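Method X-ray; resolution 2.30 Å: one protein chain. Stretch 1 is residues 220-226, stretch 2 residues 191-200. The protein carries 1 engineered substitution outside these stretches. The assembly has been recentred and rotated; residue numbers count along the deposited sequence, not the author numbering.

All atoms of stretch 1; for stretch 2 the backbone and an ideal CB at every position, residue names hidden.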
# COMPACT_ATOMS: atom_id res chain seq x y z
N GLY A 220 -10.14 10.68 2.62
CA GLY A 220 -9.45 9.87 1.63
C GLY A 220 -10.20 10.01 0.32
O GLY A 220 -11.42 10.10 0.32
N SER A 221 -9.48 10.07 -0.80
CA SER A 221 -10.15 10.22 -2.09
C SER A 221 -9.92 9.01 -2.98
O SER A 221 -9.13 8.11 -2.66
CB SER A 221 -9.68 11.49 -2.79
OG SER A 221 -10.25 12.64 -2.18
N ARG A 222 -10.61 8.99 -4.12
CA ARG A 222 -10.51 7.89 -5.07
C ARG A 222 -10.75 8.43 -6.48
O ARG A 222 -10.93 9.64 -6.66
CB ARG A 222 -11.54 6.81 -4.75
CG ARG A 222 -12.94 7.22 -5.13
CD ARG A 222 -13.96 6.21 -4.73
NE ARG A 222 -15.28 6.65 -5.16
CZ ARG A 222 -16.06 7.45 -4.45
NH1 ARG A 222 -15.64 7.90 -3.28
NH2 ARG A 222 -17.24 7.82 -4.92
N LEU A 223 -10.72 7.56 -7.49
CA LEU A 223 -11.05 8.00 -8.84
C LEU A 223 -12.50 7.67 -9.19
O LEU A 223 -13.03 6.62 -8.80
CB LEU A 223 -10.11 7.36 -9.88
CG LEU A 223 -8.68 7.92 -9.96
CD1 LEU A 223 -7.94 7.38 -11.19
CD2 LEU A 223 -8.67 9.44 -9.93
N SER A 224 -13.16 8.60 -9.88
CA SER A 224 -14.51 8.38 -10.38
C SER A 224 -14.52 7.39 -11.53
O SER A 224 -13.47 6.91 -11.97
CB SER A 224 -15.15 9.69 -10.86
OG SER A 224 -14.49 10.19 -12.01
N ASP A 225 -15.71 7.07 -12.02
CA ASP A 225 -15.82 6.40 -13.30
C ASP A 225 -15.32 7.36 -14.38
O ASP A 225 -15.20 8.57 -14.15
CB ASP A 225 -17.27 5.98 -13.58
CG ASP A 225 -17.63 4.65 -12.93
OD1 ASP A 225 -18.51 4.64 -12.05
OD2 ASP A 225 -17.06 3.62 -13.33
N VAL A 226 -14.97 6.81 -15.54
CA VAL A 226 -14.55 7.63 -16.67
C VAL A 226 -15.71 8.50 -17.11
O VAL A 226 -16.87 8.13 -16.96
CB VAL A 226 -14.09 6.80 -17.88
CG1 VAL A 226 -13.35 7.69 -18.88
CG2 VAL A 226 -13.21 5.72 -17.44
N UNK A 191 -18.93 3.13 -8.69
CA UNK A 191 -18.37 4.12 -7.78
C UNK A 191 -16.91 4.42 -8.07
O UNK A 191 -16.17 4.86 -7.19
CB UNK A 191 -18.52 3.64 -6.33
N UNK A 192 -16.49 4.22 -9.32
CA UNK A 192 -15.11 4.43 -9.71
C UNK A 192 -14.12 3.47 -9.07
O UNK A 192 -14.46 2.33 -8.78
CB UNK A 192 -14.71 5.87 -9.37
N UNK A 193 -12.90 3.93 -8.83
CA UNK A 193 -11.81 3.04 -8.46
C UNK A 193 -10.98 3.59 -7.31
O UNK A 193 -10.80 4.81 -7.19
CB UNK A 193 -10.91 2.78 -9.67
N UNK A 194 -10.47 2.71 -6.46
CA UNK A 194 -9.64 3.17 -5.35
C UNK A 194 -8.16 3.22 -5.75
O UNK A 194 -7.71 2.43 -6.59
CB UNK A 194 -9.83 2.26 -4.14
N UNK A 195 -7.43 4.15 -5.13
CA UNK A 195 -6.00 4.33 -5.37
C UNK A 195 -5.21 3.12 -4.88
O UNK A 195 -5.68 2.40 -4.00
CB UNK A 195 -5.50 5.60 -4.68
N UNK A 196 -4.03 2.88 -5.47
CA UNK A 196 -3.50 3.61 -6.63
C UNK A 196 -4.02 3.02 -7.93
O UNK A 196 -4.59 1.92 -7.94
CB UNK A 196 -1.97 3.59 -6.63
N UNK A 197 -3.83 3.74 -9.03
CA UNK A 197 -4.42 3.35 -10.30
C UNK A 197 -3.38 3.35 -11.41
O UNK A 197 -2.76 4.37 -11.69
CB UNK A 197 -5.58 4.29 -10.66
N UNK A 198 -3.21 2.20 -12.06
CA UNK A 198 -2.17 2.03 -13.07
C UNK A 198 -2.73 2.14 -14.49
O UNK A 198 -3.75 1.55 -14.82
CB UNK A 198 -1.48 0.68 -12.89
N UNK A 199 -2.03 2.89 -15.32
CA UNK A 199 -2.42 3.10 -16.70
C UNK A 199 -1.25 2.81 -17.63
O UNK A 199 -0.12 3.21 -17.37
CB UNK A 199 -2.93 4.53 -16.90
N UNK A 200 -1.54 2.07 -18.70
CA UNK A 200 -0.56 1.85 -19.75
C UNK A 200 -0.87 2.77 -20.93
O UNK A 200 -1.97 2.72 -21.50
CB UNK A 200 -0.55 0.38 -20.19

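Position 191 points its CA-to-CB bond away from stretch 1. Its ideal CB lies 4.6 Å from Arg-222 NE, so many side chains would fit. The carbonyl does the work: Arg-222 NE donates to O of 191 at 2.8 Å. The residue is His-191, and its NE2 bonds elsewhere in the structure.

Position 192 is strict. Its phi is 66°, which favours glycine, and CA-to-CB would point toward stretch 1. An ideal CB would sit 1.9 Å from Leu-223 O and 2.6 Å from Ser-224 C, both clashes. The residue is Gly-192. Without a side chain, its CA approaches Leu-223 O to 3.2 Å in a CA-H...O contact. Its N makes a weak hydrogen bond to Asp-225 OD1 at 3.4 Å.

Position 193 pairs with Leu-223 in a single antiparallel bridge through two backbone hydrogen bonds: N of 193 to Leu-223 O, 2.7 Å, and Leu-223 N to O of 193, 2.8 Å. CA-to-CB points sideways. A long side chain could run along Ser-224 toward Asp-225, and one ending in a hydrogen-bond donor, such as a hydroxyl, would suit the carboxylate. The residue is Tyr-193. Its CD2 lies 3.7 Å from Ser-224 O. Its OH is 3.8 Å from Asp-225 OD2, too far for a direct bond, and one water bridges them, its O 2.7 Å from Tyr-193 OH and 3.2 Å from Asp-225 OD2. The same water accepts from Val-226 N.

Position 194 points away, with its ideal CB 4.9 Å from Arg-222 CB. Stretch 1 asks little here, and small or branched residues would do. It is Thr-194.

At 195 CA-to-CB points sideways, but the Leu-223 side chain offers an apolar surface within reach of a large side chain. Leucine, methionine or an aromatic would suit. The residue is Phe-195. Its CE1 packs 3.6 Å from Leu-223 CG, and its CD2 lies 3.2 Å from Ser-221 O. A second water accepts from Phe-195 N and donates to Ser-221 O.

Position 196 points away and touches nothing in stretch 1. The peptide before it is cis, which favours proline, and it is Pro-196.

Position 197 points toward stretch 1, its ideal CB 3.9 Å from Leu-223 CD1. A small apolar residue would suit. It is Cys-197, with SG 3.7 Å from Leu-223 CD1.

Position 199 points toward stretch 1 from a distance. A long apolar side chain could reach it. In Phe-199, CZ comes 4.2 Å from Leu-223 CD1, which lies at the ring edge.

Positions 198 and 200 are out of reach, so stretch 1 sets no preference; they are Leu-198 and Arg-200.

Stretch 2 (191-200) HGYTFPCLFR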
# COMPACT_ATOMS: atom_id res chain seq x y z
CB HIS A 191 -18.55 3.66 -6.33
CG HIS A 191 -19.98 3.44 -5.93
ND1 HIS A 191 -20.91 4.46 -5.93
CD2 HIS A 191 -20.63 2.33 -5.53
CE1 HIS A 191 -22.08 3.98 -5.54
NE2 HIS A 191 -21.94 2.69 -5.29
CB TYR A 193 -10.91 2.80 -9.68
CG TYR A 193 -11.70 2.51 -10.93
CD1 TYR A 193 -12.09 1.22 -11.24
CD2 TYR A 193 -12.07 3.54 -11.79
CE1 TYR A 193 -12.82 0.96 -12.38
CE2 TYR A 193 -12.80 3.29 -12.93
CZ TYR A 193 -13.17 2.00 -13.22
OH TYR A 193 -13.90 1.74 -14.35
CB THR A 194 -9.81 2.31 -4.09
OG1 THR A 194 -9.40 0.96 -4.36
CG2 THR A 194 -11.24 2.35 -3.62
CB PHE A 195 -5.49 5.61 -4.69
CG PHE A 195 -5.99 6.88 -5.32
CD1 PHE A 195 -5.87 7.09 -6.69
CD2 PHE A 195 -6.58 7.87 -4.54
CE1 PHE A 195 -6.32 8.27 -7.27
CE2 PHE A 195 -7.04 9.04 -5.12
CZ PHE A 195 -6.91 9.24 -6.48
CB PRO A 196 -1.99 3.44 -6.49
CG PRO A 196 -1.84 2.09 -5.84
CD PRO A 196 -3.01 2.00 -4.88
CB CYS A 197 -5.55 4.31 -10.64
SG CYS A 197 -6.85 4.35 -9.41
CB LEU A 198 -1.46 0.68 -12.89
CG LEU A 198 -0.29 0.42 -13.85
CD1 LEU A 198 0.81 1.49 -13.70
CD2 LEU A 198 0.30 -0.96 -13.65
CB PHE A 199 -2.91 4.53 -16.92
CG PHE A 199 -4.13 4.89 -16.14
CD1 PHE A 199 -4.03 5.32 -14.82
CD2 PHE A 199 -5.39 4.83 -16.72
CE1 PHE A 199 -5.16 5.67 -14.10
CE2 PHE A 199 -6.52 5.18 -16.00
CZ PHE A 199 -6.40 5.60 -14.69
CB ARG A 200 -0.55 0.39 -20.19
CG ARG A 200 0.39 0.11 -21.36
CD ARG A 200 0.59 -1.38 -21.58
NE ARG A 200 -0.57 -2.03 -22.17
CZ ARG A 200 -0.84 -2.03 -23.47
NH1 ARG A 200 -0.04 -1.40 -24.31
NH2 ARG A 200 -1.92 -2.67 -23.92
O HOH W 1 -14.97 3.76 -15.78
O HOH W 2 -9.31 5.32 -3.06
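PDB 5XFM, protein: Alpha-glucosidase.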